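Local coordinates for cephalosporin acylase (Bacillus halodurans, PDB 2NLZ), which probably cleaves amide bonds, as a cephalosporin acylase-like member of the gamma-glutamyltranspeptidase family of N-terminal nucleophile hydrolases, at residues Pro63-Leu75 / Pro388-Asn400. The protein carries 1 engineered substitution. Numbering follows the deposited sequence.
Sequences PTSNGIGSDAFAL and PGTGIAMQNRGHN
In both Gln395 and Asp71 the CG sits between the residue's own backbone N and carbonyl carbon (chi1 63° for Gln395, 42° for Asp71), and this, with the glutamine chain extended beyond CG, brings the two groups together. The amide is carried across the aspartate at about a right angle, with the carboxylate and amide planes 75° apart. In that pose Gln395 NE2 gives Asp71 OD1 a weak hydrogen bond of 3.0 Å, and Asp71 N sends a weak, bent one to Gln395 OE1. The main link is between backbones: Gln395 N donates to Gly69 O at 3.0 Å, from above the carbonyl plane. Gly69, in the type I turn Gly67-Ser70, lies against Ala393. Beside it, Ile392 CG2 rests 3.6 Å from Gly69 N. Replacing Gln395 by alanine is likely to cost Asp71 both weak bonds and Gly69 O the CG that lies against it, while the backbone bond could stay. Asp71 OD2 also accepts a weak hydrogen bond from His419 NE2. Arg397, bonded through NH1 to Thr420, keeps its NE 4.4 Å from Asp71 OD2, which stands well out of the guanidinium plane. The turn leading into strand 71-78 is thus joined to segment 388-400 in the buried interior of this Ntn-hydrolase-clan protein, by polar contacts around a carboxylate whose negative charge Arg397 probably offsets through space.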
loop_
_atom_site.group_PDB
_atom_site.type_symbol
_atom_site.label_atom_id
_atom_site.label_comp_id
_atom_site.label_asym_id
_atom_site.label_seq_id
_atom_site.Cartn_x
_atom_site.Cartn_y
_atom_site.Cartn_z
ATOM N N PRO D 63 -15.782 -29.961 7.147
ATOM C CA PRO D 63 -15.268 -31.336 7.116
ATOM C C PRO D 63 -13.874 -31.444 6.513
ATOM O O PRO D 63 -13.247 -32.496 6.574
ATOM C CB PRO D 63 -16.277 -32.077 6.230
ATOM C CG PRO D 63 -17.426 -31.126 6.056
ATOM C CD PRO D 63 -16.857 -29.770 6.163
ATOM N N THR D 64 -13.395 -30.347 5.951
ATOM C CA THR D 64 -12.086 -30.316 5.347
ATOM C C THR D 64 -10.992 -30.184 6.388
ATOM O O THR D 64 -9.832 -30.321 6.057
ATOM C CB THR D 64 -11.962 -29.153 4.358
ATOM O OG1 THR D 64 -12.273 -27.923 5.020
ATOM C CG2 THR D 64 -12.907 -29.342 3.183
ATOM N N SER D 65 -11.356 -29.928 7.641
ATOM C CA SER D 65 -10.371 -29.647 8.691
ATOM C C SER D 65 -10.606 -30.463 9.954
ATOM O O SER D 65 -9.996 -30.220 10.998
ATOM C CB SER D 65 -10.411 -28.162 9.054
ATOM O OG SER D 65 -9.972 -27.367 7.974
ATOM N N ASN D 66 -11.470 -31.456 9.852
ATOM C CA ASN D 66 -12.151 -31.922 11.023
ATOM C C ASN D 66 -12.885 -33.213 10.786
ATOM O O ASN D 66 -13.027 -33.641 9.648
ATOM C CB ASN D 66 -13.183 -30.865 11.372
ATOM C CG ASN D 66 -13.443 -30.801 12.803
ATOM O OD1 ASN D 66 -14.453 -30.270 13.226
ATOM N ND2 ASN D 66 -12.530 -31.355 13.588
ATOM N N GLY D 67 -13.379 -33.816 11.862
ATOM C CA GLY D 67 -14.263 -34.971 11.773
ATOM C C GLY D 67 -14.703 -35.449 13.140
ATOM O O GLY D 67 -14.178 -35.017 14.167
ATOM N N ILE D 68 -15.678 -36.348 13.155
ATOM C CA ILE D 68 -16.092 -36.999 14.390
ATOM C C ILE D 68 -14.982 -37.949 14.817
ATOM O O ILE D 68 -14.775 -38.191 16.003
ATOM C CB ILE D 68 -17.420 -37.749 14.201
ATOM C CG1 ILE D 68 -18.370 -36.881 13.368
ATOM C CG2 ILE D 68 -18.012 -38.172 15.557
ATOM C CD1 ILE D 68 -19.830 -37.145 13.562
ATOM N N GLY D 69 -14.247 -38.457 13.835
ATOM C CA GLY D 69 -13.068 -39.276 14.093
ATOM C C GLY D 69 -11.793 -38.503 14.389
ATOM O O GLY D 69 -10.691 -39.012 14.161
ATOM N N SER D 70 -11.941 -37.281 14.906
ATOM C CA SER D 70 -10.800 -36.448 15.300
ATOM C C SER D 70 -10.361 -36.764 16.711
ATOM O O SER D 70 -11.063 -37.463 17.436
ATOM C CB SER D 70 -11.190 -34.970 15.241
ATOM O OG SER D 70 -11.340 -34.522 13.903
ATOM N N ASP D 71 -9.199 -36.260 17.106
ATOM C CA ASP D 71 -8.992 -36.028 18.538
ATOM C C ASP D 71 -8.990 -34.533 18.853
ATOM O O ASP D 71 -8.999 -33.716 17.931
ATOM C CB ASP D 71 -7.829 -36.825 19.182
ATOM C CG ASP D 71 -6.594 -36.884 18.339
ATOM O OD1 ASP D 71 -5.888 -37.902 18.458
ATOM O OD2 ASP D 71 -6.322 -35.938 17.577
ATOM N N ALA D 72 -9.021 -34.191 20.144
ATOM C CA ALA D 72 -9.211 -32.807 20.586
ATOM C C ALA D 72 -8.311 -32.416 21.755
ATOM O O ALA D 72 -7.726 -33.270 22.405
ATOM C CB ALA D 72 -10.668 -32.584 20.959
ATOM N N PHE D 73 -8.207 -31.116 22.014
ATOM C CA PHE D 73 -7.475 -30.591 23.175
ATOM C C PHE D 73 -8.189 -29.354 23.711
ATOM O O PHE D 73 -8.822 -28.606 22.944
ATOM C CB PHE D 73 -6.045 -30.203 22.797
ATOM C CG PHE D 73 -5.084 -31.361 22.714
ATOM C CD1 PHE D 73 -4.294 -31.699 23.794
ATOM C CD2 PHE D 73 -4.931 -32.083 21.529
ATOM C CE1 PHE D 73 -3.386 -32.745 23.704
ATOM C CE2 PHE D 73 -4.030 -33.141 21.431
ATOM C CZ PHE D 73 -3.255 -33.469 22.521
ATOM N N ALA D 74 -8.078 -29.118 25.020
ATOM C CA ALA D 74 -8.718 -27.941 25.624
ATOM C C ALA D 74 -7.987 -27.375 26.824
ATOM O O ALA D 74 -7.447 -28.119 27.645
ATOM C CB ALA D 74 -10.170 -28.229 25.987
ATOM N N LEU D 75 -7.952 -26.047 26.888
ATOM C CA LEU D 75 -7.607 -25.340 28.104
ATOM C C LEU D 75 -8.861 -24.608 28.540
ATOM O O LEU D 75 -9.338 -23.709 27.845
ATOM C CB LEU D 75 -6.441 -24.371 27.898
ATOM C CG LEU D 75 -5.025 -24.951 28.026
ATOM C CD1 LEU D 75 -3.954 -23.909 27.771
ATOM C CD2 LEU D 75 -4.838 -25.565 29.400
ATOM N N PRO D 388 -18.614 -46.583 7.014
ATOM C CA PRO D 388 -19.716 -46.393 6.068
ATOM C C PRO D 388 -21.046 -46.035 6.726
ATOM O O PRO D 388 -21.399 -46.585 7.779
ATOM C CB PRO D 388 -19.813 -47.753 5.366
ATOM C CG PRO D 388 -19.161 -48.718 6.299
ATOM C CD PRO D 388 -18.058 -47.942 6.925
ATOM N N GLY D 389 -21.759 -45.093 6.110
ATOM C CA GLY D 389 -23.082 -44.675 6.577
ATOM C C GLY D 389 -23.136 -43.950 7.912
ATOM O O GLY D 389 -24.219 -43.626 8.395
ATOM N N THR D 390 -21.981 -43.693 8.518
ATOM C CA THR D 390 -21.966 -42.988 9.792
ATOM C C THR D 390 -21.309 -41.621 9.736
ATOM O O THR D 390 -21.482 -40.822 10.640
ATOM C CB THR D 390 -21.353 -43.822 10.929
ATOM O OG1 THR D 390 -21.424 -43.079 12.152
ATOM C CG2 THR D 390 -19.934 -44.120 10.652
ATOM N N GLY D 391 -20.557 -41.349 8.678
ATOM C CA GLY D 391 -19.918 -40.044 8.525
ATOM C C GLY D 391 -18.777 -39.789 9.493
ATOM O O GLY D 391 -18.419 -38.637 9.762
ATOM N N ILE D 392 -18.208 -40.862 10.036
ATOM C CA ILE D 392 -17.040 -40.715 10.892
ATOM C C ILE D 392 -15.809 -40.751 9.997
ATOM O O ILE D 392 -15.367 -41.817 9.557
ATOM C CB ILE D 392 -16.964 -41.804 11.990
ATOM C CG1 ILE D 392 -18.248 -41.813 12.828
ATOM C CG2 ILE D 392 -15.754 -41.576 12.889
ATOM C CD1 ILE D 392 -18.380 -43.003 13.754
ATOM N N ALA D 393 -15.287 -39.573 9.687
ATOM C CA ALA D 393 -14.030 -39.496 8.980
ATOM C C ALA D 393 -12.905 -39.669 9.991
ATOM O O ALA D 393 -12.731 -38.848 10.897
ATOM C CB ALA D 393 -13.911 -38.177 8.274
ATOM N N MET D 394 -12.151 -40.750 9.836
ATOM C CA MET D 394 -11.096 -41.089 10.781
ATOM C C MET D 394 -9.843 -40.273 10.534
ATOM O O MET D 394 -9.429 -40.076 9.392
ATOM C CB MET D 394 -10.781 -42.580 10.719
ATOM C CG MET D 394 -11.990 -43.458 11.002
ATOM S SD MET D 394 -12.567 -43.370 12.711
ATOM C CE MET D 394 -11.426 -44.511 13.507
ATOM N N GLN D 395 -9.245 -39.797 11.618
ATOM C CA GLN D 395 -8.000 -39.035 11.568
ATOM C C GLN D 395 -6.810 -39.849 11.051
ATOM O O GLN D 395 -6.830 -41.080 11.069
ATOM C CB GLN D 395 -7.679 -38.499 12.964
ATOM C CG GLN D 395 -7.439 -39.567 14.019
ATOM C CD GLN D 395 -7.028 -38.971 15.341
ATOM O OE1 GLN D 395 -6.718 -37.784 15.409
ATOM N NE2 GLN D 395 -7.021 -39.781 16.401
ATOM N N ASN D 396 -5.771 -39.163 10.590
ATOM C CA ASN D 396 -4.515 -39.837 10.244
ATOM C C ASN D 396 -3.346 -39.459 11.158
ATOM O O ASN D 396 -2.195 -39.495 10.746
ATOM C CB ASN D 396 -4.153 -39.682 8.754
ATOM C CG ASN D 396 -3.634 -38.292 8.402
ATOM O OD1 ASN D 396 -4.105 -37.282 8.914
ATOM N ND2 ASN D 396 -2.667 -38.246 7.510
ATOM N N ARG D 397 -3.663 -39.150 12.415
ATOM C CA ARG D 397 -2.682 -38.691 13.418
ATOM C C ARG D 397 -1.436 -39.558 13.611
ATOM O O ARG D 397 -0.373 -39.031 13.896
ATOM C CB ARG D 397 -3.374 -38.469 14.763
ATOM C CG ARG D 397 -2.498 -37.847 15.833
ATOM C CD ARG D 397 -1.851 -36.548 15.386
ATOM N NE ARG D 397 -2.830 -35.543 14.995
ATOM C CZ ARG D 397 -2.519 -34.280 14.737
ATOM N NH1 ARG D 397 -1.253 -33.870 14.835
ATOM N NH2 ARG D 397 -3.475 -33.424 14.390
ATOM N N GLY D 398 -1.562 -40.869 13.433
ATOM C CA GLY D 398 -0.432 -41.791 13.551
ATOM C C GLY D 398 0.695 -41.567 12.558
ATOM O O GLY D 398 1.797 -42.094 12.731
ATOM N N HIS D 399 0.423 -40.775 11.520
ATOM C CA HIS D 399 1.435 -40.375 10.544
ATOM C C HIS D 399 2.587 -39.574 11.180
ATOM O O HIS D 399 3.687 -39.523 10.625
ATOM C CB HIS D 399 0.778 -39.583 9.415
ATOM C CG HIS D 399 1.722 -39.153 8.336
ATOM N ND1 HIS D 399 2.066 -39.971 7.282
ATOM C CD2 HIS D 399 2.381 -37.986 8.140
ATOM C CE1 HIS D 399 2.897 -39.326 6.483
ATOM N NE2 HIS D 399 3.105 -38.122 6.982
ATOM N N ASN D 400 2.331 -38.982 12.349
ATOM C CA ASN D 400 3.330 -38.207 13.098
ATOM C C ASN D 400 4.413 -39.055 13.772
ATOM O O ASN D 400 5.479 -38.541 14.130
ATOM C CB ASN D 400 2.646 -37.325 14.154
ATOM C CG ASN D 400 2.297 -35.940 13.636
ATOM O OD1 ASN D 400 3.146 -35.233 13.088
ATOM N ND2 ASN D 400 1.041 -35.541 13.820
#